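Local coordinates for protein aclacinomycin-N/aclacinomycin-A oxidase (Streptomyces galilaeus, PDB 2IPI) that oxidises the terminal sugar of aclacinomycin antibiotics in two successive oxygen-dependent steps, converting aclacinomycin N to A and then A to Y with a bicovalently bound FAD, at residues A[87-91]-A[150-154]; A[129-133]-A[145-149]; A[164-169]-A[286-290]. All blocks are in the same frame, centred on the assembly; numbering follows the deposited sequence.

From the N terminus, the loop after strand 82-85 carries 87-91, which meets 150-154 in contact 1 and so closes a 58-residue loop. Nested inside that loop is contact 2, where the loop 145-149 returns to the start of helix 129-140. The two touch through backbone pairs, P150 with G130 and V152 with L129, and each supplies one covalent link to the FAD. Contact 3 opens later, in series with both: 164-169, still in the FAD-binding part, reaches 286-290, the turn leading into strand 290-296 of the seven-stranded antiparallel sheet. P165 and L166 pack against 145-149, so contact 3 adjoins contact 2 but does not touch contact 1.

Contact 1: A[87-91]-A[150-154]; sequences GGHCF and PQVGV. With FAD (flavin-adenine dinucleotide), chain F.
In the flavin site of the PCMH-type FAD-binding fold, H89 and Q151 meet beside one of the two covalent links to the cofactor. H89 ND1 is bonded to FAD C8M at 1.5 Å, while H89 NE2 donates to Q151 OE1 at 2.7 Å. The acceptor uses a lone pair in the carbonyl plane but sits 25° out of the imidazole plane, and the bond is bent, with an N-H...O angle of 140°. Q151, extended at chi1 (-155°) and bent at chi2, brings its amide nearly perpendicular to the ring. Both ring nitrogens are thus engaged, which fixes the rotation of the imidazole. V152 CG2 lies over the centre of one ring face, 4.2 Å from the centroid in a CH-pi contact, and also meets FAD C6 at 3.5 Å; F48 stacks on the ring as well. At the pyrophosphate, the backbone N atoms of G87, G88, H89, C90 and G153 all donate, G153 N reaching FAD O2P at 2.9 Å; of the two bonds from G87 N, the one to FAD O2A is weak. The backbones come nearest at G87 CA and G153 CA, 3.6 Å apart, and a water bridges G87 O and Q151 O.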
loop_
_atom_site.group_PDB
_atom_site.type_symbol
_atom_site.label_atom_id
_atom_site.label_comp_id
_atom_site.label_asym_id
_atom_site.label_seq_id
_atom_site.Cartn_x
_atom_site.Cartn_y
_atom_site.Cartn_z
ATOM N N GLY A 87 -1.205 5.635 -11.151
ATOM C CA GLY A 87 0.189 5.581 -10.751
ATOM C C GLY A 87 1.036 4.484 -11.349
ATOM O O GLY A 87 2.265 4.615 -11.365
ATOM N N GLY A 88 0.441 3.378 -11.807
ATOM C CA GLY A 88 1.212 2.296 -12.392
ATOM C C GLY A 88 2.038 1.503 -11.402
ATOM O O GLY A 88 2.998 0.835 -11.824
ATOM N N HIS A 89 1.743 1.505 -10.103
ATOM C CA HIS A 89 2.600 0.721 -9.197
ATOM C C HIS A 89 2.036 -0.652 -8.856
ATOM O O HIS A 89 2.646 -1.364 -8.040
ATOM C CB HIS A 89 2.936 1.482 -7.907
ATOM C CG HIS A 89 4.159 2.341 -8.076
ATOM N ND1 HIS A 89 5.427 2.019 -7.616
ATOM C CD2 HIS A 89 4.282 3.542 -8.690
ATOM C CE1 HIS A 89 6.267 2.987 -7.938
ATOM N NE2 HIS A 89 5.589 3.922 -8.589
ATOM N N CYS A 90 0.932 -1.060 -9.459
ATOM C CA CYS A 90 0.354 -2.379 -9.255
ATOM C C CYS A 90 1.367 -3.525 -9.252
ATOM O O CYS A 90 1.924 -3.853 -10.301
ATOM C CB CYS A 90 -0.675 -2.665 -10.362
ATOM S SG CYS A 90 -1.926 -3.857 -9.793
ATOM N N PHE A 91 1.624 -4.136 -8.097
ATOM C CA PHE A 91 2.683 -5.167 -8.050
ATOM C C PHE A 91 2.409 -6.348 -8.971
ATOM O O PHE A 91 3.329 -7.033 -9.416
ATOM C CB PHE A 91 2.847 -5.701 -6.619
ATOM C CG PHE A 91 3.554 -4.728 -5.683
ATOM C CD1 PHE A 91 3.039 -4.458 -4.432
ATOM C CD2 PHE A 91 4.730 -4.131 -6.106
ATOM C CE1 PHE A 91 3.688 -3.573 -3.586
ATOM C CE2 PHE A 91 5.377 -3.232 -5.276
ATOM C CZ PHE A 91 4.851 -2.972 -4.019
ATOM N N PRO A 150 7.415 8.243 -3.348
ATOM C CA PRO A 150 6.912 9.507 -3.899
ATOM C C PRO A 150 6.257 9.387 -5.273
ATOM O O PRO A 150 5.410 10.233 -5.611
ATOM C CB PRO A 150 8.175 10.369 -4.047
ATOM C CG PRO A 150 9.223 9.701 -3.223
ATOM C CD PRO A 150 8.884 8.236 -3.286
ATOM N N GLN A 151 6.637 8.395 -6.061
ATOM C CA GLN A 151 6.129 8.152 -7.400
ATOM C C GLN A 151 4.869 7.291 -7.390
ATOM O O GLN A 151 4.309 7.002 -8.450
ATOM C CB GLN A 151 7.173 7.463 -8.291
ATOM C CG GLN A 151 6.973 7.720 -9.784
ATOM C CD GLN A 151 7.283 6.538 -10.678
ATOM O OE1 GLN A 151 6.984 5.381 -10.366
ATOM N NE2 GLN A 151 7.892 6.782 -11.840
ATOM N N VAL A 152 4.423 6.852 -6.220
ATOM C CA VAL A 152 3.207 6.048 -6.116
ATOM C C VAL A 152 1.983 6.867 -6.498
ATOM O O VAL A 152 1.899 8.077 -6.244
ATOM C CB VAL A 152 3.020 5.481 -4.700
ATOM C CG1 VAL A 152 1.646 4.832 -4.556
ATOM C CG2 VAL A 152 4.084 4.441 -4.368
ATOM N N GLY A 153 0.973 6.265 -7.140
ATOM C CA GLY A 153 -0.214 7.029 -7.496
ATOM C C GLY A 153 -1.236 7.113 -6.381
ATOM O O GLY A 153 -1.458 6.131 -5.674
ATOM N N VAL A 154 -1.905 8.244 -6.210
ATOM C CA VAL A 154 -3.038 8.390 -5.303
ATOM C C VAL A 154 -4.233 7.502 -5.656
ATOM O O VAL A 154 -4.868 6.964 -4.749
ATOM C CB VAL A 154 -3.528 9.850 -5.303
ATOM C CG1 VAL A 154 -4.891 10.025 -4.663
ATOM C CG2 VAL A 154 -2.494 10.702 -4.564
HETATM P PA FAD F . -2.003 1.563 -10.539
HETATM O O1A FAD F . -1.405 0.459 -11.180
HETATM O O2A FAD F . -2.346 2.615 -11.495
HETATM O O5B FAD F . -3.274 1.127 -9.723
HETATM C C5B FAD F . -3.272 0.062 -8.861
HETATM C C4B FAD F . -4.681 -0.509 -8.721
HETATM O O4B FAD F . -5.586 0.544 -8.541
HETATM C C3B FAD F . -5.138 -1.196 -10.021
HETATM O O3B FAD F . -6.081 -2.169 -9.755
HETATM C C2B FAD F . -5.811 -0.069 -10.787
HETATM O O2B FAD F . -6.741 -0.472 -11.756
HETATM C C1B FAD F . -6.424 0.692 -9.632
HETATM N N9A FAD F . -6.735 2.100 -9.948
HETATM C C8A FAD F . -5.898 3.018 -10.448
HETATM N N7A FAD F . -6.518 4.181 -10.583
HETATM C C5A FAD F . -7.779 4.000 -10.189
HETATM C C6A FAD F . -8.873 4.851 -10.107
HETATM N N6A FAD F . -8.712 6.084 -10.402
HETATM N N1A FAD F . -10.025 4.392 -9.648
HETATM C C2A FAD F . -10.101 3.141 -9.259
HETATM N N3A FAD F . -9.079 2.306 -9.307
HETATM C C4A FAD F . -7.938 2.711 -9.777
HETATM N N1 FAD F . 1.561 1.006 -0.361
HETATM C C2 FAD F . 1.365 1.381 0.947
HETATM O O2 FAD F . 0.378 1.208 1.519
HETATM N N3 FAD F . 2.400 1.993 1.599
HETATM C C4 FAD F . 3.614 2.244 0.986
HETATM O O4 FAD F . 4.450 2.867 1.577
HETATM C C4X FAD F . 3.793 1.874 -0.349
HETATM N N5 FAD F . 4.976 2.070 -0.999
HETATM C C5X FAD F . 5.128 1.773 -2.314
HETATM C C6 FAD F . 6.320 2.071 -2.979
HETATM C C7 FAD F . 6.471 1.712 -4.286
HETATM C C7M FAD F . 7.723 2.162 -4.964
HETATM C C8 FAD F . 5.413 1.137 -4.998
HETATM C C8M FAD F . 5.493 1.042 -6.505
HETATM C C9 FAD F . 4.249 0.877 -4.312
HETATM C C9A FAD F . 4.082 1.146 -2.976
HETATM N N10 FAD F . 2.907 0.852 -2.313
HETATM C C10 FAD F . 2.743 1.253 -1.021
HETATM C "C1'" FAD F . 2.021 -0.267 -2.757
HETATM C "C2'" FAD F . 0.915 0.109 -3.745
HETATM O "O2'" FAD F . 1.067 -0.271 -5.073
HETATM C "C3'" FAD F . 0.521 1.567 -3.710
HETATM O "O3'" FAD F . 0.152 1.976 -2.429
HETATM C "C4'" FAD F . -0.547 1.697 -4.839
HETATM O "O4'" FAD F . -1.188 0.535 -5.182
HETATM C "C5'" FAD F . -0.162 2.316 -6.162
HETATM O "O5'" FAD F . -1.293 2.568 -6.926
HETATM P P FAD F . -1.048 3.182 -8.341
HETATM O O1P FAD F . -2.053 4.130 -8.661
HETATM O O2P FAD F . 0.245 3.715 -8.353
HETATM O O3P FAD F . -1.000 1.998 -9.388
HETATM O O HOH W 1 3.347 6.854 -11.207
#

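Contact 2: A[129-133]-A[145-149]; sequences LGETY and PAGVC. With FAD (flavin-adenine dinucleotide), chain F.
L129 and Y133, one helical turn apart, reach across to the loop 145-149 with a branched methyl end and a phenol. L129 CD1 lies 3.7 Å from both G147 N and C149 O, while L129 CD2 packs on A146 CB at 4.0 Å. Beside it, the Y133 hydroxyl donates to G147 O at 2.7 Å, the carbonyl oxygen lying at the ring edge in its plane; this hydroxyl is crowded against A146 in the model, so its exact place is somewhat doubtful. A146 CB lies against both L129 CD2 and Y133 CZ. This loop carries the second of two covalent links in a bicovalent flavoenzyme of the oxygen-dependent FAD-linked oxidoreductase family: C149 SG is bonded to FAD C6 at 1.7 Å. A chi1 of -38° sets the thioether sulfur beside its own backbone N, anti to the carbonyl carbon, where it meets the flavin. Just before it, V148 N donates almost straight to FAD O4 at 2.9 Å, with an N-H...O angle of 170°. G147 CA also lies close to the flavin, 3.3 Å from FAD O4. Further out, L129 O accepts from Y133 N and, at 3.1 Å, from T132 OG1, and so pins the first turn of helix 129-140, from which both side chains project. On its flanks, L129 also packs on V152, V154 and H157.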
loop_
_atom_site.group_PDB
_atom_site.type_symbol
_atom_site.label_atom_id
_atom_site.label_comp_id
_atom_site.label_asym_id
_atom_site.label_seq_id
_atom_site.Cartn_x
_atom_site.Cartn_y
_atom_site.Cartn_z
ATOM N N LEU A 129 2.038 10.712 -4.788
ATOM C CA LEU A 129 2.101 11.022 -3.357
ATOM C C LEU A 129 3.042 12.201 -3.132
ATOM O O LEU A 129 2.711 13.135 -2.403
ATOM C CB LEU A 129 2.543 9.817 -2.549
ATOM C CG LEU A 129 1.593 8.611 -2.519
ATOM C CD1 LEU A 129 2.080 7.545 -1.552
ATOM C CD2 LEU A 129 0.188 9.064 -2.145
ATOM N N GLY A 130 4.196 12.170 -3.792
ATOM C CA GLY A 130 5.171 13.252 -3.665
ATOM C C GLY A 130 4.559 14.604 -3.967
ATOM O O GLY A 130 4.785 15.588 -3.261
ATOM N N GLU A 131 3.746 14.663 -5.026
ATOM C CA GLU A 131 3.102 15.935 -5.361
ATOM C C GLU A 131 2.080 16.295 -4.300
ATOM O O GLU A 131 2.024 17.452 -3.862
ATOM C CB GLU A 131 2.471 15.891 -6.757
ATOM C CG GLU A 131 3.540 15.899 -7.837
ATOM C CD GLU A 131 3.021 15.550 -9.211
ATOM O OE1 GLU A 131 1.835 15.179 -9.315
ATOM O OE2 GLU A 131 3.846 15.672 -10.147
ATOM N N THR A 132 1.270 15.336 -3.847
ATOM C CA THR A 132 0.238 15.772 -2.891
ATOM C C THR A 132 0.890 16.261 -1.598
ATOM O O THR A 132 0.530 17.323 -1.076
ATOM C CB THR A 132 -0.838 14.723 -2.583
ATOM O OG1 THR A 132 -0.306 13.691 -1.760
ATOM C CG2 THR A 132 -1.304 14.122 -3.905
ATOM N N TYR A 133 1.880 15.505 -1.135
ATOM C CA TYR A 133 2.653 15.883 0.036
ATOM C C TYR A 133 3.159 17.324 -0.070
ATOM O O TYR A 133 3.057 18.093 0.893
ATOM C CB TYR A 133 3.839 14.931 0.221
ATOM C CG TYR A 133 3.486 13.557 0.758
ATOM C CD1 TYR A 133 4.118 12.402 0.303
ATOM C CD2 TYR A 133 2.510 13.400 1.722
ATOM C CE1 TYR A 133 3.777 11.156 0.804
ATOM C CE2 TYR A 133 2.153 12.170 2.237
ATOM C CZ TYR A 133 2.802 11.038 1.769
ATOM O OH TYR A 133 2.442 9.814 2.281
ATOM N N PRO A 145 -1.527 10.648 6.267
ATOM C CA PRO A 145 -0.672 9.479 6.543
ATOM C C PRO A 145 -0.659 8.442 5.423
ATOM O O PRO A 145 -1.145 7.319 5.585
ATOM C CB PRO A 145 -1.316 8.870 7.796
ATOM C CG PRO A 145 -2.729 9.331 7.769
ATOM C CD PRO A 145 -2.769 10.636 7.049
ATOM N N ALA A 146 -0.094 8.844 4.285
ATOM C CA ALA A 146 -0.021 7.964 3.126
ATOM C C ALA A 146 1.323 7.259 3.024
ATOM O O ALA A 146 2.213 7.376 3.870
ATOM C CB ALA A 146 -0.297 8.754 1.857
ATOM N N GLY A 147 1.497 6.486 1.957
ATOM C CA GLY A 147 2.671 5.665 1.735
ATOM C C GLY A 147 3.994 6.419 1.732
ATOM O O GLY A 147 4.027 7.640 1.896
ATOM N N VAL A 148 5.065 5.659 1.545
ATOM C CA VAL A 148 6.418 6.172 1.438
ATOM C C VAL A 148 6.802 6.568 0.023
ATOM O O VAL A 148 7.380 7.641 -0.201
ATOM C CB VAL A 148 7.456 5.126 1.910
ATOM C CG1 VAL A 148 8.799 5.799 2.134
ATOM C CG2 VAL A 148 6.984 4.426 3.167
ATOM N N CYS A 149 6.547 5.740 -0.986
ATOM C CA CYS A 149 7.201 6.044 -2.271
ATOM C C CYS A 149 6.599 7.256 -2.981
ATOM O O CYS A 149 5.383 7.311 -3.195
ATOM C CB CYS A 149 7.179 4.792 -3.155
ATOM S SG CYS A 149 7.431 3.224 -2.284
HETATM P PA FAD F . -2.003 1.563 -10.539
HETATM O O1A FAD F . -1.405 0.459 -11.180
HETATM O O2A FAD F . -2.346 2.615 -11.495
HETATM O O5B FAD F . -3.274 1.127 -9.723
HETATM C C5B FAD F . -3.272 0.062 -8.861
HETATM C C4B FAD F . -4.681 -0.509 -8.721
HETATM O O4B FAD F . -5.586 0.544 -8.541
HETATM C C3B FAD F . -5.138 -1.196 -10.021
HETATM O O3B FAD F . -6.081 -2.169 -9.755
HETATM C C2B FAD F . -5.811 -0.069 -10.787
HETATM O O2B FAD F . -6.741 -0.472 -11.756
HETATM C C1B FAD F . -6.424 0.692 -9.632
HETATM N N9A FAD F . -6.735 2.100 -9.948
HETATM C C8A FAD F . -5.898 3.018 -10.448
HETATM N N7A FAD F . -6.518 4.181 -10.583
HETATM C C5A FAD F . -7.779 4.000 -10.189
HETATM C C6A FAD F . -8.873 4.851 -10.107
HETATM N N6A FAD F . -8.712 6.084 -10.402
HETATM N N1A FAD F . -10.025 4.392 -9.648
HETATM C C2A FAD F . -10.101 3.141 -9.259
HETATM N N3A FAD F . -9.079 2.306 -9.307
HETATM C C4A FAD F . -7.938 2.711 -9.777
HETATM N N1 FAD F . 1.561 1.006 -0.361
HETATM C C2 FAD F . 1.365 1.381 0.947
HETATM O O2 FAD F . 0.378 1.208 1.519
HETATM N N3 FAD F . 2.400 1.993 1.599
HETATM C C4 FAD F . 3.614 2.244 0.986
HETATM O O4 FAD F . 4.450 2.867 1.577
HETATM C C4X FAD F . 3.793 1.874 -0.349
HETATM N N5 FAD F . 4.976 2.070 -0.999
HETATM C C5X FAD F . 5.128 1.773 -2.314
HETATM C C6 FAD F . 6.320 2.071 -2.979
HETATM C C7 FAD F . 6.471 1.712 -4.286
HETATM C C7M FAD F . 7.723 2.162 -4.964
HETATM C C8 FAD F . 5.413 1.137 -4.998
HETATM C C8M FAD F . 5.493 1.042 -6.505
HETATM C C9 FAD F . 4.249 0.877 -4.312
HETATM C C9A FAD F . 4.082 1.146 -2.976
HETATM N N10 FAD F . 2.907 0.852 -2.313
HETATM C C10 FAD F . 2.743 1.253 -1.021
HETATM C "C1'" FAD F . 2.021 -0.267 -2.757
HETATM C "C2'" FAD F . 0.915 0.109 -3.745
HETATM O "O2'" FAD F . 1.067 -0.271 -5.073
HETATM C "C3'" FAD F . 0.521 1.567 -3.710
HETATM O "O3'" FAD F . 0.152 1.976 -2.429
HETATM C "C4'" FAD F . -0.547 1.697 -4.839
HETATM O "O4'" FAD F . -1.188 0.535 -5.182
HETATM C "C5'" FAD F . -0.162 2.316 -6.162
HETATM O "O5'" FAD F . -1.293 2.568 -6.926
HETATM P P FAD F . -1.048 3.182 -8.341
HETATM O O1P FAD F . -2.053 4.130 -8.661
HETATM O O2P FAD F . 0.245 3.715 -8.353
HETATM O O3P FAD F . -1.000 1.998 -9.388
#

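Contact 3: A[164-169]-A[286-290]; sequences GPLSRR and YASMH
P165 and H290 make the compact end of the contact, with P165 CA over one face of the imidazole, 3.6 Å from its centroid in a CH-pi contact and shifted toward the rim. H290, its CG anti to the backbone N (chi1 180°), thereby lays the ring against the turn, and P165 CB comes within 3.8 Å of H290 ND1. R168, buried and second in helix 167-170, is the other main side chain of the tight part. Its chain bends at chi2 and chi3 and runs alongside M289, so that M289 SD sits at the guanidinium edge. R168 NE gives a weak bond to M289 O, and the short approaches to the Y286 and M289 carbonyls leave their exact geometry doubtful. Toward the partly exposed side the fit slackens. R169 CB comes no nearer to S288 OG than 4.1 Å, and with chi1 at 87° the R169 chain turns outward, its NH1 bonding K243 O. A water lies within hydrogen-bonding distance of P165 O (2.7 Å) and A287 O (3.1 Å). The contact joins the FAD-binding part, through a type I turn from G164 to S167, to the start of strand 290-296 in the large antiparallel sheet, beside the catalytic Y397, whose side chain is about 4 Å from that of H290. Chemically, it rests more securely on CH-pi packing than on the weak R168 bond.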
loop_
_atom_site.group_PDB
_atom_site.type_symbol
_atom_site.label_atom_id
_atom_site.label_comp_id
_atom_site.label_asym_id
_atom_site.label_seq_id
_atom_site.Cartn_x
_atom_site.Cartn_y
_atom_site.Cartn_z
ATOM N N GLY A 164 1.605 4.638 5.744
ATOM C CA GLY A 164 2.998 5.077 5.684
ATOM C C GLY A 164 3.564 5.353 7.057
ATOM O O GLY A 164 3.052 4.800 8.029
ATOM N N PRO A 165 4.602 6.171 7.089
ATOM C CA PRO A 165 5.344 6.491 8.313
ATOM C C PRO A 165 4.533 7.193 9.389
ATOM O O PRO A 165 4.813 7.120 10.594
ATOM C CB PRO A 165 6.433 7.440 7.782
ATOM C CG PRO A 165 6.597 7.048 6.346
ATOM C CD PRO A 165 5.167 6.839 5.892
ATOM N N LEU A 166 3.470 7.905 8.999
ATOM C CA LEU A 166 2.661 8.565 10.030
ATOM C C LEU A 166 1.436 7.759 10.403
ATOM O O LEU A 166 0.599 8.231 11.179
ATOM C CB LEU A 166 2.277 9.988 9.589
ATOM C CG LEU A 166 3.425 10.961 9.345
ATOM C CD1 LEU A 166 2.950 12.306 8.807
ATOM C CD2 LEU A 166 4.250 11.196 10.601
ATOM N N SER A 167 1.274 6.520 9.905
ATOM C CA SER A 167 0.029 5.825 10.285
ATOM C C SER A 167 -0.081 5.589 11.793
ATOM O O SER A 167 -1.135 5.808 12.391
ATOM C CB SER A 167 -0.106 4.489 9.558
ATOM O OG SER A 167 -0.029 4.702 8.155
ATOM N N ARG A 168 1.017 5.148 12.396
ATOM C CA ARG A 168 1.093 4.939 13.828
ATOM C C ARG A 168 0.488 6.090 14.637
ATOM O O ARG A 168 -0.177 5.815 15.629
ATOM C CB ARG A 168 2.558 4.760 14.282
ATOM C CG ARG A 168 2.990 3.299 14.229
ATOM C CD ARG A 168 3.740 2.896 15.487
ATOM N NE ARG A 168 5.168 3.093 15.405
ATOM C CZ ARG A 168 6.027 3.028 16.414
ATOM N NH1 ARG A 168 5.645 2.766 17.664
ATOM N NH2 ARG A 168 7.317 3.236 16.157
ATOM N N ARG A 169 0.731 7.297 14.155
ATOM C CA ARG A 169 0.402 8.601 14.731
ATOM C C ARG A 169 -1.034 9.042 14.390
ATOM O O ARG A 169 -1.759 9.513 15.277
ATOM C CB ARG A 169 1.390 9.703 14.332
ATOM C CG ARG A 169 1.191 10.492 13.053
ATOM C CD ARG A 169 2.000 11.766 12.940
ATOM N NE ARG A 169 1.415 12.903 13.622
ATOM C CZ ARG A 169 1.143 14.106 13.107
ATOM N NH1 ARG A 169 1.407 14.377 11.850
ATOM N NH2 ARG A 169 0.603 15.045 13.879
ATOM N N TYR A 286 5.916 6.962 21.220
ATOM C CA TYR A 286 6.359 5.969 20.232
ATOM C C TYR A 286 5.315 5.783 19.151
ATOM O O TYR A 286 5.614 5.223 18.095
ATOM C CB TYR A 286 6.734 4.657 20.918
ATOM C CG TYR A 286 8.182 4.632 21.383
ATOM C CD1 TYR A 286 9.243 4.870 20.515
ATOM C CD2 TYR A 286 8.482 4.379 22.710
ATOM C CE1 TYR A 286 10.557 4.846 20.959
ATOM C CE2 TYR A 286 9.784 4.345 23.164
ATOM C CZ TYR A 286 10.822 4.586 22.285
ATOM O OH TYR A 286 12.115 4.552 22.766
ATOM N N ALA A 287 4.096 6.274 19.336
ATOM C CA ALA A 287 3.150 6.309 18.216
ATOM C C ALA A 287 3.689 7.146 17.071
ATOM O O ALA A 287 3.297 6.981 15.913
ATOM C CB ALA A 287 1.796 6.835 18.641
ATOM N N SER A 288 4.623 8.070 17.346
ATOM C CA SER A 288 5.113 8.921 16.273
ATOM C C SER A 288 6.349 8.351 15.587
ATOM O O SER A 288 6.803 8.961 14.620
ATOM C CB SER A 288 5.410 10.325 16.816
ATOM O OG SER A 288 4.172 10.932 17.155
ATOM N N MET A 289 6.861 7.223 16.058
ATOM C CA MET A 289 8.025 6.582 15.420
ATOM C C MET A 289 7.615 5.657 14.290
ATOM O O MET A 289 6.578 4.988 14.368
ATOM C CB MET A 289 8.814 5.788 16.475
ATOM C CG MET A 289 10.271 5.493 16.145
ATOM S SD MET A 289 11.034 4.185 17.143
ATOM C CE MET A 289 10.410 2.724 16.314
ATOM N N HIS A 290 8.393 5.580 13.216
ATOM C CA HIS A 290 8.214 4.571 12.179
ATOM C C HIS A 290 9.546 3.870 11.902
ATOM O O HIS A 290 10.599 4.522 11.932
ATOM C CB HIS A 290 7.660 5.201 10.905
ATOM C CG HIS A 290 7.439 4.263 9.758
ATOM N ND1 HIS A 290 8.277 4.234 8.657
ATOM C CD2 HIS A 290 6.500 3.326 9.512
ATOM C CE1 HIS A 290 7.866 3.330 7.791
ATOM N NE2 HIS A 290 6.782 2.761 8.294
HETATM O O HOH W 2 3.436 7.469 12.862
#